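Local atomic coordinates of EreC (Klebsiella pneumoniae, PDB entry 6XCQ), a protein that probably hydrolyses the macrolactone ester of erythromycin and related macrolides, and so confers resistance to these antibiotics. Residues Gln41-Asp46 / Leu136-Ser141; Tyr85-His90 / Ser146-Gln151; Ile173-Val176 / Ile181-His184; Ser231-Leu236 / Asp243-Ala248; Phe355-Pro358 / Phe364-Val367. The protein carries 1 engineered substitution. One frame throughout, in Å; residues are numbered along the deposited sequence. Where two conformers were deposited one is given.

Contact 1. Residues Gln41-Asp46 / Leu136-Ser141; sequences QPQKLD and LIWIKS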
# COMPACT_ATOMS: atom_id res chain seq x y z
N GLN A 41 19.21 -7.73 -9.38
CA GLN A 41 19.45 -7.60 -10.82
C GLN A 41 18.29 -8.23 -11.57
O GLN A 41 18.39 -9.34 -12.10
CB GLN A 41 20.80 -8.23 -11.19
CG GLN A 41 21.93 -7.66 -10.33
CD GLN A 41 23.30 -8.07 -10.80
OE1 GLN A 41 23.53 -8.25 -11.99
NE2 GLN A 41 24.23 -8.24 -9.85
N PRO A 42 17.15 -7.52 -11.64
CA PRO A 42 15.95 -8.10 -12.25
C PRO A 42 16.14 -8.58 -13.69
O PRO A 42 15.44 -9.51 -14.11
CB PRO A 42 14.93 -6.95 -12.19
CG PRO A 42 15.45 -6.01 -11.16
CD PRO A 42 16.93 -6.13 -11.19
N GLN A 43 17.04 -7.97 -14.44
CA GLN A 43 17.30 -8.36 -15.82
C GLN A 43 18.12 -9.64 -15.93
O GLN A 43 18.06 -10.30 -16.98
CB GLN A 43 18.01 -7.24 -16.56
CG GLN A 43 17.06 -6.25 -17.20
CD GLN A 43 16.10 -5.63 -16.19
OE1 GLN A 43 14.89 -5.91 -16.21
NE2 GLN A 43 16.62 -4.77 -15.32
N LYS A 44 18.87 -10.01 -14.89
CA LYS A 44 19.71 -11.21 -14.90
C LYS A 44 19.28 -12.20 -13.82
O LYS A 44 20.13 -12.72 -13.11
CB LYS A 44 21.18 -10.86 -14.68
CG LYS A 44 21.76 -9.77 -15.58
CD LYS A 44 22.84 -10.35 -16.50
N LEU A 45 17.98 -12.47 -13.71
CA LEU A 45 17.48 -13.24 -12.58
C LEU A 45 17.78 -14.73 -12.73
O LEU A 45 17.56 -15.30 -13.80
CB LEU A 45 15.97 -13.03 -12.43
CG LEU A 45 15.48 -13.22 -11.00
CD1 LEU A 45 16.08 -12.14 -10.13
CD2 LEU A 45 13.97 -13.16 -10.94
N ASP A 46 18.25 -15.36 -11.65
CA ASP A 46 18.42 -16.81 -11.60
C ASP A 46 17.26 -17.37 -10.79
O ASP A 46 17.29 -17.36 -9.56
CB ASP A 46 19.77 -17.19 -10.99
CG ASP A 46 19.93 -18.71 -10.80
OD1 ASP A 46 19.01 -19.48 -11.17
OD2 ASP A 46 20.98 -19.12 -10.27
N LEU A 136 7.46 1.48 -11.07
CA LEU A 136 6.48 1.71 -12.13
C LEU A 136 7.16 1.90 -13.49
O LEU A 136 6.70 1.35 -14.50
CB LEU A 136 5.62 2.93 -11.80
CG LEU A 136 4.55 2.70 -10.75
CD1 LEU A 136 4.01 4.04 -10.24
CD2 LEU A 136 3.45 1.87 -11.36
N ILE A 137 8.25 2.67 -13.52
CA ILE A 137 9.01 2.85 -14.75
C ILE A 137 9.55 1.52 -15.24
O ILE A 137 9.51 1.22 -16.44
CB ILE A 137 10.14 3.88 -14.55
CG1 ILE A 137 9.59 5.26 -14.22
CG2 ILE A 137 11.02 3.96 -15.80
CD1 ILE A 137 10.65 6.17 -13.57
N TRP A 138 10.05 0.69 -14.32
CA TRP A 138 10.51 -0.63 -14.71
C TRP A 138 9.36 -1.50 -15.23
O TRP A 138 9.48 -2.15 -16.27
CB TRP A 138 11.21 -1.32 -13.53
CG TRP A 138 11.51 -2.73 -13.86
CD1 TRP A 138 12.59 -3.20 -14.56
CD2 TRP A 138 10.72 -3.87 -13.53
NE1 TRP A 138 12.51 -4.57 -14.69
CE2 TRP A 138 11.37 -5.00 -14.06
CE3 TRP A 138 9.51 -4.05 -12.84
CZ2 TRP A 138 10.86 -6.28 -13.92
CZ3 TRP A 138 9.02 -5.31 -12.70
CH2 TRP A 138 9.68 -6.42 -13.24
N ILE A 139 8.23 -1.50 -14.53
CA ILE A 139 7.08 -2.32 -14.92
C ILE A 139 6.68 -2.02 -16.37
O ILE A 139 6.43 -2.94 -17.17
CB ILE A 139 5.90 -2.09 -13.97
CG1 ILE A 139 6.04 -2.90 -12.68
CG2 ILE A 139 4.57 -2.45 -14.65
CD1 ILE A 139 4.95 -2.58 -11.66
N LYS A 140 6.60 -0.74 -16.71
CA LYS A 140 6.18 -0.37 -18.07
C LYS A 140 7.12 -0.95 -19.11
O LYS A 140 6.68 -1.53 -20.11
CB LYS A 140 6.09 1.15 -18.19
CG LYS A 140 5.70 1.65 -19.58
CD LYS A 140 5.51 3.17 -19.60
CE LYS A 140 4.98 3.67 -20.99
NZ LYS A 140 4.68 5.14 -20.93
N SER A 141 8.44 -0.83 -18.89
CA SER A 141 9.39 -1.43 -19.83
C SER A 141 9.23 -2.94 -19.86
O SER A 141 9.11 -3.54 -20.94
CB SER A 141 10.82 -1.05 -19.44
OG SER A 141 10.95 0.34 -19.25

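Contact 2. Residues Tyr85-His90 / Ser146-Gln151; sequences YLVERH and SGRKLQ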
# COMPACT_ATOMS: atom_id res chain seq x y z
N TYR A 85 9.39 -13.20 -10.74
CA TYR A 85 9.18 -14.58 -10.31
C TYR A 85 7.70 -14.92 -10.19
O TYR A 85 7.26 -15.99 -10.64
CB TYR A 85 9.90 -14.80 -8.98
CG TYR A 85 9.49 -16.06 -8.27
CD1 TYR A 85 9.91 -17.31 -8.73
CD2 TYR A 85 8.69 -16.01 -7.14
CE1 TYR A 85 9.55 -18.47 -8.07
CE2 TYR A 85 8.32 -17.16 -6.47
CZ TYR A 85 8.75 -18.38 -6.94
OH TYR A 85 8.38 -19.52 -6.27
N LEU A 86 6.92 -14.05 -9.57
CA LEU A 86 5.50 -14.35 -9.35
C LEU A 86 4.74 -14.33 -10.67
O LEU A 86 3.85 -15.16 -10.90
CB LEU A 86 4.90 -13.37 -8.36
CG LEU A 86 5.42 -13.49 -6.93
CD1 LEU A 86 4.98 -12.29 -6.07
CD2 LEU A 86 4.95 -14.81 -6.35
N VAL A 87 5.07 -13.39 -11.55
CA VAL A 87 4.39 -13.30 -12.83
C VAL A 87 4.79 -14.46 -13.73
O VAL A 87 3.94 -15.20 -14.24
CB VAL A 87 4.66 -11.94 -13.50
CG1 VAL A 87 4.25 -11.99 -14.98
CG2 VAL A 87 3.91 -10.85 -12.77
N GLU A 88 6.09 -14.65 -13.92
CA GLU A 88 6.54 -15.60 -14.94
C GLU A 88 6.49 -17.04 -14.48
O GLU A 88 6.43 -17.94 -15.34
CB GLU A 88 7.94 -15.25 -15.40
CG GLU A 88 8.01 -13.90 -16.04
CD GLU A 88 9.42 -13.56 -16.43
OE1 GLU A 88 10.24 -14.50 -16.48
OE2 GLU A 88 9.71 -12.37 -16.65
N ARG A 89 6.50 -17.31 -13.18
CA ARG A 89 6.53 -18.69 -12.73
C ARG A 89 5.27 -19.12 -12.00
O ARG A 89 5.04 -20.32 -11.88
CB ARG A 89 7.75 -18.94 -11.84
CG ARG A 89 9.05 -18.87 -12.61
CD ARG A 89 9.15 -20.01 -13.63
NE ARG A 89 10.48 -20.07 -14.24
CZ ARG A 89 11.53 -20.68 -13.68
NH1 ARG A 89 11.41 -21.30 -12.52
NH2 ARG A 89 12.70 -20.67 -14.31
N HIS A 90 4.46 -18.18 -11.52
CA HIS A 90 3.22 -18.52 -10.84
C HIS A 90 2.01 -17.76 -11.40
O HIS A 90 0.93 -17.82 -10.80
CB HIS A 90 3.36 -18.27 -9.33
CG HIS A 90 4.33 -19.21 -8.67
ND1 HIS A 90 3.98 -20.48 -8.29
CD2 HIS A 90 5.63 -19.06 -8.33
CE1 HIS A 90 5.03 -21.08 -7.74
NE2 HIS A 90 6.04 -20.23 -7.75
N SER A 146 8.33 -7.68 -22.65
CA SER A 146 7.91 -9.06 -22.47
C SER A 146 6.59 -9.38 -23.15
O SER A 146 6.25 -10.56 -23.31
CB SER A 146 7.81 -9.39 -20.99
OG SER A 146 6.58 -8.91 -20.46
N GLY A 147 5.83 -8.36 -23.56
CA GLY A 147 4.49 -8.57 -24.09
C GLY A 147 3.46 -9.00 -23.07
O GLY A 147 2.32 -9.26 -23.45
N ARG A 148 3.81 -9.08 -21.79
CA ARG A 148 2.87 -9.51 -20.77
C ARG A 148 1.93 -8.36 -20.38
O ARG A 148 2.12 -7.20 -20.76
CB ARG A 148 3.61 -10.05 -19.55
CG ARG A 148 4.52 -11.23 -19.86
CD ARG A 148 5.45 -11.57 -18.70
NE ARG A 148 6.10 -12.87 -18.87
CZ ARG A 148 5.50 -14.04 -18.63
NH1 ARG A 148 6.17 -15.17 -18.80
NH2 ARG A 148 4.24 -14.07 -18.24
N LYS A 149 0.90 -8.71 -19.62
CA LYS A 149 -0.12 -7.75 -19.21
C LYS A 149 -0.47 -7.98 -17.74
O LYS A 149 -0.62 -9.12 -17.30
CB LYS A 149 -1.39 -7.87 -20.07
CG LYS A 149 -1.17 -7.61 -21.56
CD LYS A 149 -1.07 -6.11 -21.86
CE LYS A 149 -1.39 -5.78 -23.32
NZ LYS A 149 -0.46 -6.47 -24.28
N LEU A 150 -0.59 -6.87 -17.00
CA LEU A 150 -0.92 -6.88 -15.59
C LEU A 150 -1.97 -5.82 -15.30
O LEU A 150 -1.94 -4.73 -15.87
CB LEU A 150 0.30 -6.58 -14.72
CG LEU A 150 1.47 -7.56 -14.72
CD1 LEU A 150 2.53 -7.07 -13.74
CD2 LEU A 150 0.99 -8.95 -14.37
N GLN A 151 -2.88 -6.13 -14.38
CA GLN A 151 -3.85 -5.18 -13.89
C GLN A 151 -3.25 -4.40 -12.71
O GLN A 151 -2.77 -5.01 -11.75
CB GLN A 151 -5.13 -5.91 -13.46
CG GLN A 151 -6.31 -5.03 -13.07
CD GLN A 151 -7.53 -5.86 -12.67
OE1 GLN A 151 -7.59 -7.06 -12.93
NE2 GLN A 151 -8.51 -5.22 -12.03
O HOH W 1 5.22 -17.59 -17.97

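Contact 3. Residues Ile173-Val176 / Ile181-His184; sequences IIKV and IKPH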
# COMPACT_ATOMS: atom_id res chain seq x y z
N ILE A 173 -21.35 9.89 -11.70
CA ILE A 173 -22.15 8.67 -11.68
C ILE A 173 -23.55 8.97 -11.17
O ILE A 173 -24.55 8.61 -11.81
CB ILE A 173 -21.45 7.60 -10.82
CG1 ILE A 173 -20.15 7.14 -11.49
CG2 ILE A 173 -22.39 6.43 -10.56
CD1 ILE A 173 -19.20 6.40 -10.53
N ILE A 174 -23.65 9.65 -10.03
CA ILE A 174 -24.94 9.92 -9.42
C ILE A 174 -25.83 10.71 -10.38
O ILE A 174 -27.05 10.48 -10.45
CB ILE A 174 -24.75 10.66 -8.08
CG1 ILE A 174 -24.25 9.69 -7.00
CG2 ILE A 174 -26.01 11.33 -7.63
CD1 ILE A 174 -25.14 8.51 -6.80
N LYS A 175 -25.23 11.60 -11.17
CA LYS A 175 -26.02 12.36 -12.14
C LYS A 175 -26.78 11.44 -13.07
O LYS A 175 -27.91 11.75 -13.48
CB LYS A 175 -25.13 13.30 -12.96
CG LYS A 175 -25.95 14.13 -13.95
CD LYS A 175 -25.15 14.58 -15.16
CE LYS A 175 -26.00 14.54 -16.44
NZ LYS A 175 -27.43 14.92 -16.23
N VAL A 176 -26.19 10.30 -13.41
CA VAL A 176 -26.84 9.37 -14.32
C VAL A 176 -27.84 8.50 -13.58
O VAL A 176 -28.99 8.36 -14.01
CB VAL A 176 -25.79 8.52 -15.05
CG1 VAL A 176 -26.48 7.54 -15.96
CG2 VAL A 176 -24.86 9.43 -15.86
N ILE A 181 -30.23 12.65 -5.60
CA ILE A 181 -29.29 12.91 -4.52
C ILE A 181 -28.08 13.70 -5.00
O ILE A 181 -27.12 13.89 -4.24
CB ILE A 181 -28.89 11.60 -3.81
CG1 ILE A 181 -28.44 11.86 -2.37
CG2 ILE A 181 -27.82 10.82 -4.58
CD1 ILE A 181 -29.57 11.96 -1.38
N LYS A 182 -28.10 14.19 -6.23
CA LYS A 182 -26.99 15.00 -6.74
C LYS A 182 -26.78 16.32 -6.00
O LYS A 182 -25.61 16.71 -5.84
CB LYS A 182 -27.19 15.25 -8.24
CG LYS A 182 -26.20 16.24 -8.84
CD LYS A 182 -25.36 15.60 -9.94
CE LYS A 182 -24.77 16.65 -10.86
NZ LYS A 182 -23.98 17.68 -10.14
N PRO A 183 -27.81 17.06 -5.56
CA PRO A 183 -27.51 18.26 -4.76
C PRO A 183 -26.73 17.95 -3.49
O PRO A 183 -25.83 18.70 -3.10
CB PRO A 183 -28.90 18.83 -4.45
CG PRO A 183 -29.80 18.26 -5.47
CD PRO A 183 -29.25 16.91 -5.81
N HIS A 184 -27.08 16.84 -2.84
CA HIS A 184 -26.40 16.41 -1.63
C HIS A 184 -24.93 16.10 -1.89
O HIS A 184 -24.06 16.49 -1.11
CB HIS A 184 -27.16 15.21 -1.06
CG HIS A 184 -26.61 14.68 0.23
ND1 HIS A 184 -27.05 15.11 1.46
CD2 HIS A 184 -25.69 13.72 0.48
CE1 HIS A 184 -26.41 14.46 2.42
NE2 HIS A 184 -25.59 13.60 1.85

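Contact 4. Residues Ser231-Leu236 / Asp243-Ala248; sequences SLAPVL and DLFRKA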
# COMPACT_ATOMS: atom_id res chain seq x y z
N SER A 231 -29.54 0.87 0.01
CA SER A 231 -30.96 0.54 0.05
C SER A 231 -31.55 0.43 -1.36
O SER A 231 -32.51 -0.33 -1.56
CB SER A 231 -31.72 1.58 0.88
OG SER A 231 -32.02 2.74 0.13
N LEU A 232 -30.99 1.15 -2.33
CA LEU A 232 -31.51 1.15 -3.69
C LEU A 232 -30.80 0.16 -4.61
O LEU A 232 -31.11 0.13 -5.81
CB LEU A 232 -31.43 2.56 -4.30
CG LEU A 232 -32.30 3.58 -3.57
CD1 LEU A 232 -32.15 4.97 -4.19
CD2 LEU A 232 -33.78 3.14 -3.55
N ALA A 233 -29.88 -0.64 -4.08
CA ALA A 233 -29.07 -1.51 -4.92
C ALA A 233 -29.88 -2.35 -5.91
O ALA A 233 -29.46 -2.44 -7.07
CB ALA A 233 -28.19 -2.43 -4.04
N PRO A 234 -31.00 -2.97 -5.54
CA PRO A 234 -31.68 -3.83 -6.52
C PRO A 234 -32.14 -3.07 -7.76
O PRO A 234 -32.17 -3.64 -8.85
CB PRO A 234 -32.87 -4.40 -5.73
CG PRO A 234 -32.43 -4.33 -4.31
CD PRO A 234 -31.64 -3.05 -4.22
N VAL A 235 -32.47 -1.79 -7.61
CA VAL A 235 -32.88 -0.99 -8.77
C VAL A 235 -31.65 -0.45 -9.51
O VAL A 235 -31.61 -0.47 -10.75
CB VAL A 235 -33.82 0.13 -8.32
CG1 VAL A 235 -34.06 1.12 -9.45
CG2 VAL A 235 -35.14 -0.46 -7.83
N LEU A 236 -30.64 0.01 -8.78
CA LEU A 236 -29.51 0.68 -9.43
C LEU A 236 -28.60 -0.29 -10.16
O LEU A 236 -27.80 0.15 -11.00
CB LEU A 236 -28.72 1.51 -8.40
CG LEU A 236 -29.54 2.61 -7.71
CD1 LEU A 236 -28.75 3.31 -6.63
CD2 LEU A 236 -30.13 3.62 -8.69
N ASP A 243 -21.80 -1.02 -14.61
CA ASP A 243 -21.23 -1.19 -13.28
C ASP A 243 -21.22 0.11 -12.48
O ASP A 243 -20.41 0.27 -11.56
CB ASP A 243 -19.80 -1.75 -13.38
CG ASP A 243 -18.85 -0.84 -14.16
OD1 ASP A 243 -19.30 0.14 -14.80
OD2 ASP A 243 -17.63 -1.11 -14.13
N LEU A 244 -22.12 1.05 -12.80
CA LEU A 244 -22.05 2.36 -12.14
C LEU A 244 -22.48 2.29 -10.68
O LEU A 244 -21.98 3.07 -9.86
CB LEU A 244 -22.90 3.39 -12.90
CG LEU A 244 -22.49 3.79 -14.33
CD1 LEU A 244 -23.45 4.84 -14.88
CD2 LEU A 244 -21.08 4.30 -14.35
N PHE A 245 -23.40 1.39 -10.32
CA PHE A 245 -23.75 1.26 -8.90
C PHE A 245 -22.53 0.84 -8.08
O PHE A 245 -22.25 1.40 -7.02
CB PHE A 245 -24.88 0.25 -8.70
CG PHE A 245 -25.04 -0.15 -7.26
CD1 PHE A 245 -25.63 0.71 -6.35
CD2 PHE A 245 -24.51 -1.34 -6.79
CE1 PHE A 245 -25.73 0.37 -5.00
CE2 PHE A 245 -24.60 -1.69 -5.45
CZ PHE A 245 -25.21 -0.84 -4.56
N ARG A 246 -21.80 -0.17 -8.57
CA ARG A 246 -20.61 -0.66 -7.87
C ARG A 246 -19.56 0.43 -7.74
O ARG A 246 -18.93 0.58 -6.69
CB ARG A 246 -20.04 -1.87 -8.61
CG ARG A 246 -19.01 -2.68 -7.84
CD ARG A 246 -17.58 -2.23 -8.11
NE ARG A 246 -17.24 -2.25 -9.53
CZ ARG A 246 -16.25 -1.54 -10.07
NH1 ARG A 246 -15.51 -0.76 -9.29
NH2 ARG A 246 -16.01 -1.60 -11.36
N LYS A 247 -19.34 1.19 -8.82
CA LYS A 247 -18.36 2.28 -8.76
C LYS A 247 -18.81 3.35 -7.78
O LYS A 247 -18.00 3.83 -6.98
CB LYS A 247 -18.11 2.88 -10.14
CG LYS A 247 -17.41 1.92 -11.08
CD LYS A 247 -17.10 2.57 -12.43
CE LYS A 247 -16.11 1.72 -13.22
NZ LYS A 247 -15.86 2.27 -14.57
N ALA A 248 -20.11 3.72 -7.79
CA ALA A 248 -20.58 4.71 -6.81
C ALA A 248 -20.38 4.21 -5.39
O ALA A 248 -19.92 4.95 -4.51
CB ALA A 248 -22.05 5.06 -7.05
O HOH W 2 -25.11 -0.50 -11.78

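Contact 5. Residues Phe355-Pro358 / Phe364-Val367; sequences FPSP and FSVV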
# COMPACT_ATOMS: atom_id res chain seq x y z
N PHE A 355 9.34 14.46 10.43
CA PHE A 355 8.13 15.24 10.68
C PHE A 355 8.26 15.90 12.04
O PHE A 355 8.61 15.23 13.03
CB PHE A 355 6.86 14.36 10.62
CG PHE A 355 5.62 15.06 11.12
CD1 PHE A 355 4.87 15.86 10.27
CD2 PHE A 355 5.19 14.91 12.43
CE1 PHE A 355 3.72 16.51 10.72
CE2 PHE A 355 4.04 15.55 12.89
CZ PHE A 355 3.31 16.35 12.03
N PRO A 356 7.98 17.21 12.16
CA PRO A 356 7.52 18.04 11.05
C PRO A 356 8.68 18.49 10.20
O PRO A 356 9.83 18.22 10.52
CB PRO A 356 6.85 19.22 11.74
CG PRO A 356 7.57 19.34 13.03
CD PRO A 356 7.91 17.93 13.44
N SER A 357 8.38 19.16 9.10
CA SER A 357 9.42 19.67 8.21
C SER A 357 8.85 20.90 7.53
O SER A 357 8.42 20.86 6.37
CB SER A 357 9.85 18.62 7.19
OG SER A 357 10.55 19.21 6.12
N PRO A 358 8.83 22.04 8.24
CA PRO A 358 8.24 23.25 7.67
C PRO A 358 8.93 23.61 6.36
O PRO A 358 10.13 23.43 6.19
CB PRO A 358 8.50 24.32 8.74
CG PRO A 358 8.78 23.56 10.01
CD PRO A 358 9.40 22.26 9.58
N PHE A 364 6.73 16.68 5.03
CA PHE A 364 7.78 15.87 5.61
C PHE A 364 8.93 15.82 4.63
O PHE A 364 8.79 16.15 3.45
CB PHE A 364 7.32 14.44 5.94
CG PHE A 364 7.00 13.61 4.73
CD1 PHE A 364 5.75 13.68 4.14
CD2 PHE A 364 7.93 12.74 4.20
CE1 PHE A 364 5.45 12.92 3.03
CE2 PHE A 364 7.64 11.96 3.09
CZ PHE A 364 6.39 12.06 2.51
N SER A 365 10.07 15.39 5.14
CA SER A 365 11.26 15.23 4.33
C SER A 365 11.77 13.81 4.53
O SER A 365 11.36 13.10 5.45
CB SER A 365 12.33 16.26 4.71
OG SER A 365 12.01 17.53 4.18
N VAL A 366 12.66 13.40 3.64
CA VAL A 366 13.27 12.08 3.66
C VAL A 366 14.75 12.30 3.84
O VAL A 366 15.41 12.87 2.96
CB VAL A 366 12.99 11.30 2.37
CG1 VAL A 366 13.77 9.98 2.38
CG2 VAL A 366 11.49 11.07 2.20
N VAL A 367 15.29 11.87 4.98
CA VAL A 367 16.67 12.11 5.35
C VAL A 367 17.31 10.78 5.74
O VAL A 367 16.67 9.92 6.35
CB VAL A 367 16.80 13.13 6.50
CG1 VAL A 367 16.21 14.46 6.08
CG2 VAL A 367 16.11 12.63 7.75

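Contact 1. Residues Gln41-Asp46 / Leu136-Ser141
The loop between strand 33-36 and helix 54-57 meets helix 126-146 here, and Gln43 and Trp138 make the polar link between them. The indole nitrogen NE1 of Trp138 donates to OE1 of Gln43 over 3.1 Å. The bond is nearly straight, with an N-H...O angle of 165°. The oxygen sits at the edge of the indole, in the ring plane. NE1 in turn lies in the carbonyl plane of the amide, on a lone pair of OE1. The amide and indole planes stand 45° apart.

The indole gets there because CG of Trp138 is anti to its own N (chi1 172°), beside the carbonyl carbon, which carries the ring away from its helix toward the loop. The Gln43 chain bends at chi2 and brings its amide to the ring edge. Both segments flank helix 73-90: Pro42 and Leu45 touch Ser81 of that helix, and Trp138 touches its Ala80. The contact therefore bridges across this helix, from an N-terminal loop to a helix that comes before the edge strand 151-154 of the main sheet.

Pro42 adds the apolar part. Its CB lies 4.5 Å from CE2 of Trp138 and approaches the ring obliquely. Pro42 is buried, while Gln43 is exposed. The carbonyl oxygen of Pro42 also accepts from NH1 of Arg84, and the Trp138 ring stacks with Tyr142 one helical turn on.

Contact 2. Residues Tyr85-His90 / Ser146-Gln151
Arg148 reaches across to Val87 and Glu88 from the loop that follows helix 126-146. Its CB and CG lead toward helix 73-90, with CG anti to the carbonyl carbon (chi1 -59°) and the chain extended as far as NE. CD is the first atom to touch: it lies 3.9 Å from CG1 of Val87. NE and CZ come next, and CG of Glu88 sits over one face of the guanidinium, 3.6 Å from CZ. NH1 meets the same CG and also CB of Glu88. NH2 turns back to Val87, with CG1 3.9 Å away.

The carboxylate does not pair with the guanidinium. OE2 of Glu88 is 4.3 Å from NE of Arg148 and well out of its plane, so any attraction is probably one of charge alone, with no N-H pointing at the oxygen. That oxygen has other partners: it accepts from Tyr142 OH and forms a salt bridge with Arg84. The contact sets the C-terminal end of helix 73-90 against the link from helix 126-146 to the edge strand 151-154. Ser146 OG takes the N-H of Arg148 at 3.1 Å, an ST turn with Gly147, whose phi is positive, in its middle.

A water links the tip of the arginine to the helix backbone. It accepts from NH1 of Arg148 at 2.7 Å, in the guanidinium plane, and donates to the carbonyl oxygen of Glu88 at 2.9 Å. Deeper in, CG2 of Val87 packs on CD2 of Leu150 at 3.8 Å, and Leu150 goes on to touch Ile95 of strand 94-97.

Contact 3. Residues Ile173-Val176 / Ile181-His184
Ile174 and Ile181 form the tight side of this contact, and Lys175 and Lys182 form the loose one. The two segments belong to two consecutive helices joined by a short turn: residues 173-176 lie near the end of helix 164-177, and 181-184 open helix 182-191. On the tight side two methyl branches meet. CG2 of Ile174 lies 3.6 Å from CG2 of Ile181. The same Ile174 methyl is 3.8 Å from the backbone N of Lys182 and 4.1 Å from its CB, so it rests against the first turn of the next helix. CD1 of Ile174 adds a wider touch on CG2 of Ile181. Both isoleucines are buried. Ile181 stands at the N-cap position, and its CG2 sits between its own N and its carbonyl carbon, while CG1 leads off on the anti side (chi1 -155°). Ile181 also touches Arg224, Leu225 and Arg228 of helix 212-231.

On the outer side the lysines touch through their carbon chains. CB of Lys175 is 3.8 Å from CD of Lys182 and 4.0 Å from its CE. Both chains are bent, that of Lys182 at chi2 and chi4, and they pass each other at a slant. Lys175 is exposed and its far half turns off from the other helix. The ammonium of Lys182 has its own partner, a salt bridge to Asp186 one turn further along the same helix.

No hydrogen bond joins the segments. The turn is held at this point by methyl and methylene contacts, while the nearby acid probably helps to balance the charge of Lys182 beside a second lysine.

Contact 4. Residues Ser231-Leu236 / Asp243-Ala248
Ala233 and Leu236 of the short helix 233-236 both meet the Phe245 ring. Ahead of them, the carbonyl oxygen of Leu232 takes the N-H groups of both Val235 and Leu236, which ties the short helix to the residue before it. Ala233 then sits over a face of the Phe245 ring. Its CA is 4.2 Å from the ring centroid and 26° off the ring normal, a CH-pi contact. Its CB comes down nearer the far end of the ring, 3.4 Å from CZ, which is close packing for two carbons. Phe245 presents this face because its CG is anti to its N (chi1 166°), so the ring leaves its own helix toward the short one.

A short loop, residues 237-243, joins helix 233-236 to the long helix 244-267, and Asp243 stands at its N-cap position.

Leu236, at the end of the segment, is buried. Its CB lies 3.8 Å from CD1 of Phe245, at the near end of the ring, and the two side chains cross at about a right angle. Leu236 also touches Leu229 of helix 212-231. Its carbonyl oxygen accepts from ND2 of Asn241 in the connecting loop, and from a water at 2.9 Å. That water in turn accepts from the backbone N of Phe245, also at 2.9 Å, in the first turn of the long helix.

Contact 5. Residues Phe355-Pro358 / Phe364-Val367
Ser357 and Ser365 supply the one hydrogen bond across this contact. Their OG atoms are 3.0 Å apart, and either could be the donor. OG of Ser357 stands anti to its own N (chi1 164°), which points it at the strand. OG of Ser365 is anti to its carbonyl carbon (chi1 -77°), and its CB lies 3.7 Å from OG of Ser357. Ser365 OG has a second partner, the terminal carboxylate oxygen OXT of Leu438, so the end of the chain joins the same polar group.

Van der Waals contact makes up the rest. CB of Ser357 rests on the backbone of the other segment, 3.8 Å from CA of Phe364 and 3.8 Å from N of Ser365. The Phe364 ring leads away from the loop and is buried against Met353 and Leu438.

Backbone bonds place the pair in the fold. Strands 349-354 and 365-370 form a two-stranded antiparallel hairpin. Ser365 bonds through its backbone to Gln354, and Val367 to Glu352. Residues 355-358 are where the chain leaves the first strand, and a cis peptide bond precedes Pro356. Within the connecting loop, the carbonyl oxygen of Ser357 accepts from OG of Ser360.

Past Gln354 the ladder gives way to side-chain bonding between the two serines. With both Ser357 OG and the Leu438 carboxylate as partners, the hydroxyl of Ser365 ties the loop, the strand and the end of the chain together.

In the fold
All five contacts are partly buried and lie 20 Å or more from the centre of the chain. Each sets a buried apolar part (Pro42, Val87, the isoleucines, Leu236, Phe364) beside more exposed members, such as Gln43 and Lys175. Contacts 1 and 2 are neighbours, with centres about 11 Å apart. Both involve helices 73-90 and 126-146, with Arg84 and Tyr142 nearby. Their chemistry is mixed: a hydrogen bond at an indole edge in one, a guanidinium face and a water in the other. Contacts 3 and 4 touch through Ile173. Both pack successive helices across short connections, mainly by apolar contact. Contact 5 stands apart in a two-stranded sheet, and its direct bond is between hydroxyls.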